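Local coordinates for protein probable amidase (Thermus thermophilus, PDB 2DC0) that is a probable amidase, an alpha/beta protein of the amidase family built around a large mixed beta-sheet, at residues P354-V368 / K375-P387. Numbering follows the deposited sequence.
Sequences PVQPLPAPPLGTEEV and KGHREAFITLTLP
Phe-381 and the loop residues packed against it illustrate how a short helix can fill the bend of an irregular loop. The benzyl group stands with CG anti to its own carbonyl carbon (chi1 -73°), which carries the ring into the curve of residues 357-361. Pro-357 lies over one face as a CH-pi contact, its CG 4.3 Å from the ring centroid, while the carbonyl O of Leu-358 meets the edge in plane, 3.6 Å from Phe-381 CE1. Pro-361 CD comes within 3.8 Å of Phe-381 CZ, and Val-368 CG1 reaches the rim at Phe-381 CE2. Within the helix, Phe-381 CD2 sits over the centre of the imidazole of His-377, whose NE2 is hydrogen-bonded to Gln-143. Farther along, Leu-384 CD1 rests against the backbone of Gln-356 and Pro-357, 3.5 Å from Pro-357 N, and a water donates to the carbonyl oxygens of Val-355 and Phe-381.

The other end is more open and held by backbone. Val-368 N gives a nearly straight bond to Lys-375 O (2.9 Å, 169°), Lys-375 N returns one to Val-368 O, and His-377 N reaches Glu-366 O from above the carbonyl plane. Here Glu-366 and Glu-367 face solvent, and Lys-375 turns its amine to Glu-379. Gly-376 takes the N-cap position of helix 377-382; the result is a two-stranded antiparallel hairpin running directly into a short helix that packs on the loop leaving strand 350-354 of the large mixed sheet.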
loop_
_atom_site.group_PDB
_atom_site.type_symbol
_atom_site.label_atom_id
_atom_site.label_comp_id
_atom_site.label_asym_id
_atom_site.label_seq_id
_atom_site.Cartn_x
_atom_site.Cartn_y
_atom_site.Cartn_z
ATOM N N PRO A 354 22.246 4.677 1.443
ATOM C CA PRO A 354 22.909 3.898 2.489
ATOM C C PRO A 354 21.876 3.255 3.410
ATOM O O PRO A 354 20.748 3.745 3.535
ATOM C CB PRO A 354 23.742 4.944 3.221
ATOM C CG PRO A 354 24.056 5.928 2.153
ATOM C CD PRO A 354 22.723 6.068 1.449
ATOM N N VAL A 355 22.259 2.163 4.058
ATOM C CA VAL A 355 21.353 1.482 4.970
ATOM C C VAL A 355 21.569 2.032 6.380
ATOM O O VAL A 355 20.763 1.794 7.279
ATOM C CB VAL A 355 21.605 -0.040 4.974
ATOM C CG1 VAL A 355 22.873 -0.362 5.745
ATOM C CG2 VAL A 355 20.407 -0.759 5.572
ATOM N N GLN A 356 22.659 2.778 6.552
ATOM C CA GLN A 356 23.031 3.368 7.834
ATOM C C GLN A 356 23.752 4.705 7.586
ATOM O O GLN A 356 24.392 4.890 6.546
ATOM C CB GLN A 356 23.972 2.408 8.572
ATOM C CG GLN A 356 25.217 2.080 7.745
ATOM C CD GLN A 356 25.942 0.844 8.220
ATOM O OE1 GLN A 356 26.670 0.867 9.216
ATOM N NE2 GLN A 356 25.736 -0.252 7.516
ATOM N N PRO A 357 23.657 5.650 8.532
ATOM C CA PRO A 357 24.317 6.952 8.373
ATOM C C PRO A 357 25.763 6.945 8.851
ATOM O O PRO A 357 26.543 7.836 8.511
ATOM C CB PRO A 357 23.462 7.870 9.230
ATOM C CG PRO A 357 23.121 6.961 10.393
ATOM C CD PRO A 357 22.727 5.677 9.678
ATOM N N LEU A 358 26.102 5.925 9.629
ATOM C CA LEU A 358 27.428 5.792 10.212
ATOM C C LEU A 358 27.768 4.323 10.445
ATOM O O LEU A 358 26.887 3.461 10.429
ATOM C CB LEU A 358 27.446 6.489 11.582
ATOM C CG LEU A 358 27.086 7.977 11.692
ATOM C CD1 LEU A 358 26.484 8.249 13.058
ATOM C CD2 LEU A 358 28.326 8.822 11.455
ATOM N N PRO A 359 29.061 4.017 10.652
ATOM C CA PRO A 359 29.414 2.619 10.903
ATOM C C PRO A 359 28.861 2.287 12.285
ATOM O O PRO A 359 28.499 3.192 13.042
ATOM C CB PRO A 359 30.943 2.635 10.867
ATOM C CG PRO A 359 31.270 4.025 11.350
ATOM C CD PRO A 359 30.264 4.867 10.600
ATOM N N ALA A 360 28.776 1.001 12.605
ATOM C CA ALA A 360 28.266 0.573 13.907
ATOM C C ALA A 360 29.001 1.322 15.017
ATOM O O ALA A 360 30.227 1.309 15.077
ATOM C CB ALA A 360 28.457 -0.932 14.068
ATOM N N PRO A 361 28.255 1.987 15.911
ATOM C CA PRO A 361 28.867 2.741 17.012
ATOM C C PRO A 361 29.156 1.905 18.265
ATOM O O PRO A 361 28.685 0.773 18.397
ATOM C CB PRO A 361 27.834 3.827 17.282
ATOM C CG PRO A 361 26.554 3.101 17.082
ATOM C CD PRO A 361 26.801 2.228 15.848
ATOM N N PRO A 362 29.955 2.453 19.196
ATOM C CA PRO A 362 30.283 1.741 20.432
ATOM C C PRO A 362 29.021 1.378 21.215
ATOM O O PRO A 362 28.005 2.084 21.147
ATOM C CB PRO A 362 31.141 2.749 21.195
ATOM C CG PRO A 362 31.859 3.461 20.097
ATOM C CD PRO A 362 30.768 3.675 19.060
ATOM N N LEU A 363 29.082 0.279 21.957
ATOM C CA LEU A 363 27.938 -0.125 22.764
ATOM C C LEU A 363 27.644 1.046 23.702
ATOM O O LEU A 363 28.568 1.718 24.148
ATOM C CB LEU A 363 28.284 -1.375 23.581
ATOM C CG LEU A 363 28.521 -2.645 22.752
ATOM C CD1 LEU A 363 29.174 -3.726 23.598
ATOM C CD2 LEU A 363 27.183 -3.123 22.202
ATOM N N GLY A 364 26.364 1.302 23.964
ATOM C CA GLY A 364 25.983 2.380 24.865
ATOM C C GLY A 364 25.864 3.767 24.260
ATOM O O GLY A 364 25.551 4.724 24.967
ATOM N N THR A 365 26.104 3.893 22.959
ATOM C CA THR A 365 26.026 5.195 22.295
ATOM C C THR A 365 24.571 5.614 22.098
ATOM O O THR A 365 23.843 5.025 21.300
ATOM C CB THR A 365 26.729 5.156 20.931
ATOM O OG1 THR A 365 28.066 4.675 21.104
ATOM C CG2 THR A 365 26.784 6.539 20.316
ATOM N N GLU A 366 24.155 6.647 22.820
ATOM C CA GLU A 366 22.781 7.115 22.740
ATOM C C GLU A 366 22.569 8.265 21.768
ATOM O O GLU A 366 21.456 8.483 21.303
ATOM C CB GLU A 366 22.300 7.500 24.133
ATOM C CG GLU A 366 22.405 6.350 25.118
ATOM C CD GLU A 366 21.854 6.705 26.473
ATOM O OE1 GLU A 366 22.269 7.747 27.021
ATOM O OE2 GLU A 366 21.016 5.937 26.990
ATOM N N GLU A 367 23.631 9.005 21.472
ATOM C CA GLU A 367 23.543 10.114 20.537
ATOM C C GLU A 367 24.691 10.005 19.557
ATOM O O GLU A 367 25.780 9.563 19.918
ATOM C CB GLU A 367 23.633 11.462 21.252
ATOM C CG GLU A 367 22.545 11.730 22.264
ATOM C CD GLU A 367 22.411 13.217 22.577
ATOM O OE1 GLU A 367 23.411 13.833 23.004
ATOM O OE2 GLU A 367 21.306 13.766 22.385
ATOM N N VAL A 368 24.450 10.418 18.320
ATOM C CA VAL A 368 25.480 10.358 17.301
ATOM C C VAL A 368 25.622 11.677 16.559
ATOM O O VAL A 368 24.788 12.577 16.685
ATOM C CB VAL A 368 25.180 9.246 16.282
ATOM C CG1 VAL A 368 25.060 7.913 16.999
ATOM C CG2 VAL A 368 23.892 9.568 15.521
ATOM N N LYS A 375 22.077 13.739 16.955
ATOM C CA LYS A 375 20.766 13.144 16.756
ATOM C C LYS A 375 20.661 11.883 17.603
ATOM O O LYS A 375 21.648 11.171 17.788
ATOM C CB LYS A 375 20.575 12.789 15.275
ATOM C CG LYS A 375 19.124 12.759 14.815
ATOM C CD LYS A 375 18.552 14.170 14.727
ATOM C CE LYS A 375 17.072 14.152 14.351
ATOM N NZ LYS A 375 16.835 13.463 13.048
ATOM N N GLY A 376 19.470 11.615 18.125
ATOM C CA GLY A 376 19.284 10.420 18.922
ATOM C C GLY A 376 19.610 9.214 18.060
ATOM O O GLY A 376 19.359 9.229 16.855
ATOM N N HIS A 377 20.165 8.174 18.680
ATOM C CA HIS A 377 20.555 6.943 17.994
ATOM C C HIS A 377 19.428 6.294 17.190
ATOM O O HIS A 377 19.598 5.992 16.009
ATOM C CB HIS A 377 21.101 5.938 19.019
ATOM C CG HIS A 377 21.576 4.644 18.421
ATOM N ND1 HIS A 377 20.717 3.708 17.884
ATOM C CD2 HIS A 377 22.821 4.125 18.300
ATOM C CE1 HIS A 377 21.413 2.669 17.457
ATOM N NE2 HIS A 377 22.692 2.896 17.697
ATOM N N ARG A 378 18.281 6.080 17.827
ATOM C CA ARG A 378 17.155 5.446 17.153
ATOM C C ARG A 378 16.740 6.151 15.872
ATOM O O ARG A 378 16.687 5.531 14.812
ATOM C CB ARG A 378 15.944 5.340 18.088
ATOM C CG ARG A 378 14.713 4.715 17.421
ATOM C CD ARG A 378 13.645 4.309 18.436
ATOM N NE ARG A 378 12.539 3.594 17.805
ATOM C CZ ARG A 378 11.495 4.182 17.226
ATOM N NH1 ARG A 378 11.398 5.502 17.197
ATOM N NH2 ARG A 378 10.549 3.450 16.659
ATOM N N GLU A 379 16.453 7.445 15.965
ATOM C CA GLU A 379 16.021 8.190 14.793
ATOM C C GLU A 379 17.097 8.249 13.712
ATOM O O GLU A 379 16.786 8.228 12.524
ATOM C CB GLU A 379 15.568 9.607 15.189
ATOM C CG GLU A 379 15.043 10.440 14.016
ATOM C CD GLU A 379 14.190 11.625 14.455
ATOM O OE1 GLU A 379 14.555 12.297 15.442
ATOM O OE2 GLU A 379 13.160 11.894 13.799
ATOM N N ALA A 380 18.363 8.313 14.109
ATOM C CA ALA A 380 19.437 8.355 13.121
ATOM C C ALA A 380 19.573 7.024 12.367
ATOM O O ALA A 380 19.761 7.014 11.147
ATOM C CB ALA A 380 20.763 8.703 13.794
ATOM N N PHE A 381 19.447 5.912 13.089
ATOM C CA PHE A 381 19.608 4.573 12.513
ATOM C C PHE A 381 18.373 3.804 12.061
ATOM O O PHE A 381 18.495 2.684 11.562
ATOM C CB PHE A 381 20.366 3.678 13.490
ATOM C CG PHE A 381 21.826 3.988 13.590
ATOM C CD1 PHE A 381 22.710 3.544 12.615
ATOM C CD2 PHE A 381 22.321 4.710 14.672
ATOM C CE1 PHE A 381 24.075 3.811 12.714
ATOM C CE2 PHE A 381 23.680 4.984 14.784
ATOM C CZ PHE A 381 24.561 4.533 13.803
ATOM N N ILE A 382 17.182 4.306 12.266
ATOM C CA ILE A 382 15.971 3.655 11.785
ATOM C C ILE A 382 15.290 4.435 10.657
ATOM O O ILE A 382 14.603 3.856 9.813
ATOM C CB ILE A 382 14.978 3.426 12.963
ATOM C CG1 ILE A 382 14.087 2.224 12.676
ATOM C CG2 ILE A 382 14.131 4.668 13.194
ATOM C CD1 ILE A 382 14.813 0.905 12.721
ATOM N N THR A 383 15.506 5.746 10.626
ATOM C CA THR A 383 14.887 6.592 9.608
ATOM C C THR A 383 15.196 6.199 8.164
ATOM O O THR A 383 14.327 6.298 7.296
ATOM C CB THR A 383 15.283 8.074 9.796
ATOM O OG1 THR A 383 14.918 8.503 11.114
ATOM C CG2 THR A 383 14.563 8.949 8.781
ATOM N N LEU A 384 16.431 5.734 7.867
ATOM C CA LEU A 384 16.838 5.339 6.521
ATOM C C LEU A 384 16.178 4.053 6.023
ATOM O O LEU A 384 15.956 3.879 4.824
ATOM C CB LEU A 384 18.357 5.166 6.463
ATOM C CG LEU A 384 19.162 6.432 6.757
ATOM C CD1 LEU A 384 20.643 6.108 6.738
ATOM C CD2 LEU A 384 18.822 7.507 5.739
ATOM N N THR A 385 15.859 3.155 6.941
ATOM C CA THR A 385 15.266 1.881 6.562
ATOM C C THR A 385 13.755 1.738 6.713
ATOM O O THR A 385 13.101 1.114 5.874
ATOM C CB THR A 385 15.928 0.742 7.351
ATOM O OG1 THR A 385 15.935 1.070 8.748
ATOM C CG2 THR A 385 17.366 0.537 6.882
ATOM N N LEU A 386 13.191 2.322 7.760
ATOM C CA LEU A 386 11.764 2.162 8.018
ATOM C C LEU A 386 10.740 2.445 6.909
ATOM O O LEU A 386 9.701 1.795 6.856
ATOM C CB LEU A 386 11.388 2.943 9.293
ATOM C CG LEU A 386 11.411 4.481 9.317
ATOM C CD1 LEU A 386 10.166 5.017 8.631
ATOM C CD2 LEU A 386 11.443 4.962 10.781
ATOM N N PRO A 387 11.016 3.395 5.999
ATOM C CA PRO A 387 10.024 3.665 4.949
ATOM C C PRO A 387 9.683 2.467 4.069
ATOM O O PRO A 387 8.523 2.240 3.731
ATOM C CB PRO A 387 10.677 4.783 4.130
ATOM C CG PRO A 387 11.590 5.457 5.120
ATOM C CD PRO A 387 12.187 4.275 5.844
HETATM O O HOH W 1 20.622 2.637 9.832
#